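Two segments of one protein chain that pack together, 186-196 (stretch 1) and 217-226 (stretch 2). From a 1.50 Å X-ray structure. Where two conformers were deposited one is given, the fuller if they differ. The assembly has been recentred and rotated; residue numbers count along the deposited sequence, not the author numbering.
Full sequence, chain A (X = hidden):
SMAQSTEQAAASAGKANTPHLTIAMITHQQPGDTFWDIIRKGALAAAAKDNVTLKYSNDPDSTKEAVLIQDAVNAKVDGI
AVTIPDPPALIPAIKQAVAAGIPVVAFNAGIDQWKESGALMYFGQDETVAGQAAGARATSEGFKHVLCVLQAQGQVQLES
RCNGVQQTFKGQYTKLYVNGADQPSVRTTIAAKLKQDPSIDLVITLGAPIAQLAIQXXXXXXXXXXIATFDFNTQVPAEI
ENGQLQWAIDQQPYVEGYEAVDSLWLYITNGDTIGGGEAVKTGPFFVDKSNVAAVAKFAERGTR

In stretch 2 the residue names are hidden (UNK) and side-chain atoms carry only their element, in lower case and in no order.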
# COMPACT_ATOMS: atom_id res chain seq x y z
N VAL A 186 7.73 -6.85 16.46
CA VAL A 186 8.25 -5.84 15.55
C VAL A 186 9.10 -4.82 16.34
O VAL A 186 10.24 -4.46 16.03
CB VAL A 186 7.15 -5.10 14.75
CG1 VAL A 186 7.73 -3.95 13.92
CG2 VAL A 186 6.36 -6.04 13.85
N ARG A 187 8.52 -4.36 17.41
CA ARG A 187 9.18 -3.40 18.26
C ARG A 187 10.56 -3.85 18.83
O ARG A 187 11.55 -3.13 18.71
CB ARG A 187 8.29 -2.99 19.41
CG ARG A 187 8.79 -1.84 20.20
CD ARG A 187 7.79 -1.43 21.29
NE ARG A 187 8.35 -0.58 22.32
CZ ARG A 187 7.66 0.25 23.11
NH1 ARG A 187 6.33 0.43 23.01
NH2 ARG A 187 8.32 0.88 24.07
N THR A 188 10.58 -5.04 19.41
CA THR A 188 11.84 -5.54 19.96
C THR A 188 12.87 -5.87 18.89
O THR A 188 14.04 -5.62 19.12
CB THR A 188 11.57 -6.74 20.86
OG1 THR A 188 10.90 -7.75 20.13
CG2 THR A 188 10.75 -6.34 22.13
N THR A 189 12.42 -6.29 17.72
CA THR A 189 13.33 -6.68 16.65
C THR A 189 13.95 -5.41 16.14
O THR A 189 15.12 -5.40 15.78
CB THR A 189 12.56 -7.46 15.59
OG1 THR A 189 12.11 -8.71 16.14
CG2 THR A 189 13.37 -7.79 14.35
N ILE A 190 13.15 -4.37 15.90
CA ILE A 190 13.77 -3.13 15.44
C ILE A 190 14.72 -2.58 16.48
O ILE A 190 15.77 -2.06 16.13
CB ILE A 190 12.71 -2.05 15.04
CG1 ILE A 190 11.89 -2.55 13.87
CG2 ILE A 190 13.33 -0.69 14.69
CD1 ILE A 190 10.63 -1.72 13.56
N ALA A 191 14.33 -2.55 17.75
CA ALA A 191 15.25 -1.98 18.75
C ALA A 191 16.58 -2.72 18.82
O ALA A 191 17.62 -2.08 18.96
CB ALA A 191 14.60 -2.10 20.12
N ALA A 192 16.53 -4.03 18.76
CA ALA A 192 17.73 -4.88 18.78
C ALA A 192 18.65 -4.56 17.60
O ALA A 192 19.85 -4.38 17.78
CB ALA A 192 17.31 -6.35 18.84
N LYS A 193 18.10 -4.41 16.41
CA LYS A 193 18.89 -4.12 15.24
C LYS A 193 19.56 -2.76 15.41
O LYS A 193 20.73 -2.60 15.12
CB LYS A 193 18.02 -4.18 13.98
CG LYS A 193 18.78 -3.79 12.73
CD LYS A 193 19.56 -4.96 12.14
CE LYS A 193 21.00 -4.56 11.79
NZ LYS A 193 21.89 -4.41 12.97
N LEU A 194 18.82 -1.77 15.93
CA LEU A 194 19.41 -0.44 16.14
C LEU A 194 20.54 -0.47 17.18
O LEU A 194 21.58 0.23 17.01
CB LEU A 194 18.32 0.57 16.60
CG LEU A 194 17.31 0.81 15.47
CD1 LEU A 194 16.18 1.75 15.91
CD2 LEU A 194 17.92 1.34 14.17
N LYS A 195 20.34 -1.20 18.27
CA LYS A 195 21.38 -1.30 19.32
C LYS A 195 22.64 -1.99 18.80
O LYS A 195 23.78 -1.69 19.17
CB LYS A 195 20.80 -2.12 20.54
CG LYS A 195 20.08 -1.31 21.57
CD LYS A 195 19.99 -2.07 22.89
CE LYS A 195 21.28 -1.95 23.70
NZ LYS A 195 21.08 -2.38 25.11
N GLN A 196 22.42 -2.98 17.95
CA GLN A 196 23.51 -3.78 17.44
C GLN A 196 24.33 -3.01 16.45
O GLN A 196 25.47 -3.34 16.25
CB GLN A 196 22.94 -5.08 16.85
CG GLN A 196 22.43 -6.01 17.94
CD GLN A 196 21.44 -7.15 17.55
OE1 GLN A 196 21.06 -7.35 16.41
NE2 GLN A 196 20.98 -7.84 18.58
N UNK A 217 10.77 1.91 19.23
CA UNK A 217 12.05 1.13 19.17
C UNK A 217 13.28 1.98 19.20
O UNK A 217 14.23 1.64 19.91
c UNK A 217 12.05 0.28 17.92
N UNK A 218 13.26 3.10 18.51
CA UNK A 218 14.39 3.97 18.56
C UNK A 218 14.62 4.45 20.00
O UNK A 218 15.78 4.51 20.45
c UNK A 218 15.00 6.35 18.01
c UNK A 218 14.19 5.15 17.58
c UNK A 218 14.42 4.74 16.15
N UNK A 219 13.56 4.84 20.72
CA UNK A 219 13.71 5.29 22.16
C UNK A 219 14.21 4.14 23.02
O UNK A 219 15.12 4.28 23.84
c UNK A 219 12.37 5.82 22.63
c UNK A 219 12.25 7.33 22.57
c UNK A 219 10.80 7.84 22.54
n UNK A 219 8.57 7.40 23.32
c UNK A 219 9.99 7.36 23.72
N UNK A 220 13.61 2.96 22.83
CA UNK A 220 13.98 1.81 23.62
C UNK A 220 15.51 1.49 23.48
O UNK A 220 16.18 1.10 24.45
c UNK A 220 13.24 0.62 23.12
o UNK A 220 11.10 -0.31 23.02
c UNK A 220 11.79 0.53 23.62
o UNK A 220 11.36 1.29 24.51
N UNK A 221 16.01 1.55 22.24
CA UNK A 221 17.37 1.26 21.89
C UNK A 221 18.36 2.38 22.28
O UNK A 221 19.57 2.17 22.15
c UNK A 221 17.45 1.05 20.40
N UNK A 222 17.88 3.52 22.74
CA UNK A 222 18.73 4.70 22.95
C UNK A 222 19.48 5.09 21.69
O UNK A 222 20.61 5.56 21.77
N UNK A 223 18.84 4.94 20.52
CA UNK A 223 19.46 5.26 19.24
C UNK A 223 19.18 6.69 18.82
O UNK A 223 18.26 7.34 19.28
o UNK A 223 19.15 4.56 16.82
c UNK A 223 18.90 4.30 18.18
N UNK A 224 20.00 7.17 17.89
CA UNK A 224 19.87 8.52 17.34
C UNK A 224 19.30 8.47 15.98
O UNK A 224 19.20 9.50 15.33
o UNK A 224 20.82 10.13 19.58
c UNK A 224 21.20 9.32 17.34
n UNK A 224 22.92 9.52 19.04
c UNK A 224 21.64 9.69 18.75
N UNK A 225 18.87 7.27 15.54
CA UNK A 225 18.28 7.16 14.23
C UNK A 225 16.97 7.97 14.10
O UNK A 225 16.17 8.07 15.06
c UNK A 225 17.99 5.68 13.94
N UNK A 226 16.76 8.54 12.93
CA UNK A 226 15.48 9.13 12.62
C UNK A 226 14.58 8.08 11.94
O UNK A 226 15.05 7.04 11.60
c UNK A 226 16.32 12.02 13.41
c UNK A 226 17.56 12.75 13.95
n UNK A 226 17.18 13.95 14.74
c UNK A 226 15.66 10.33 11.69
c UNK A 226 16.69 11.35 12.15

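Position 217 has one side-chain carbon and nothing beyond it. That CB points toward stretch 1 and lies 3.5 Å from R187 O and 3.6 Å from I190 CG2. A single carbon is alanine, A217. Its CA is 4.5 Å from the CA of A191, so the two backbones run very close here.

Position 218 has three carbons, one bonded to CA and carrying the other two. This fork at the first carbon, with no heteroatom, is valine, V218. Its CA-to-CB bond points away from stretch 1, yet V218 CG2 still reaches L194 CD1 at 3.5 Å.

Position 219 has four carbons in a row ending in a nitrogen. It touches nothing on stretch 1. The unbranched chain with a terminal amine is lysine, K219.

Position 220 has two carbons, the second carrying two oxygens. The forked end faces the guanidinium of R187. Two oxygens on a short stem facing a cation indicate a carboxylate, aspartate, D220. R187 NE donates to D220 OD2 at 2.9 Å, and R187 NH2 donates to D220 OD1 at 3.1 Å.

Position 221 again has one carbon. Its CB is 3.4 Å from A191 O and 3.9 Å from L194 CB. This is alanine, A221.

Position 222 has no side-chain atoms, so it is glycine, G222. Its phi is 55°, which favours glycine. It leaves the helix in a Schellman motif, with G222 N bonded to K219 O at 3.1 Å.

Position 223 has one carbon, then one oxygen: serine, S223. The OG is 4.1 Å from L194 CB. It also accepts a hydrogen bond from the backbone N of position 225, at 3.0 Å.

Position 224 has two carbons, the second carrying one oxygen and one nitrogen. This amide is asparagine, N224, out of reach of stretch 1.

Position 225 has a single carbon, its CB 4.3 Å from L194 CD2. It is alanine, A225.

Position 226 has four carbons in a row and a terminal nitrogen. It is lysine, K226, and makes no contact.

The contact rests on small residues. A191, A217 and A221 have only a methyl each, and the CB atoms of A217 and A221 sit against the carbonyl oxygens R187 O and A191 O. L194 fills the space beyond, touching V218, A221, S223 and A225. At one margin the R187–D220 salt bridge adds a polar tie, with D220 OD2 near the plane of the guanidinium. K195 lies along A221, its CG 3.6 Å from A221 O.

Stretch 2 (217-226) AVKDAGSNAK
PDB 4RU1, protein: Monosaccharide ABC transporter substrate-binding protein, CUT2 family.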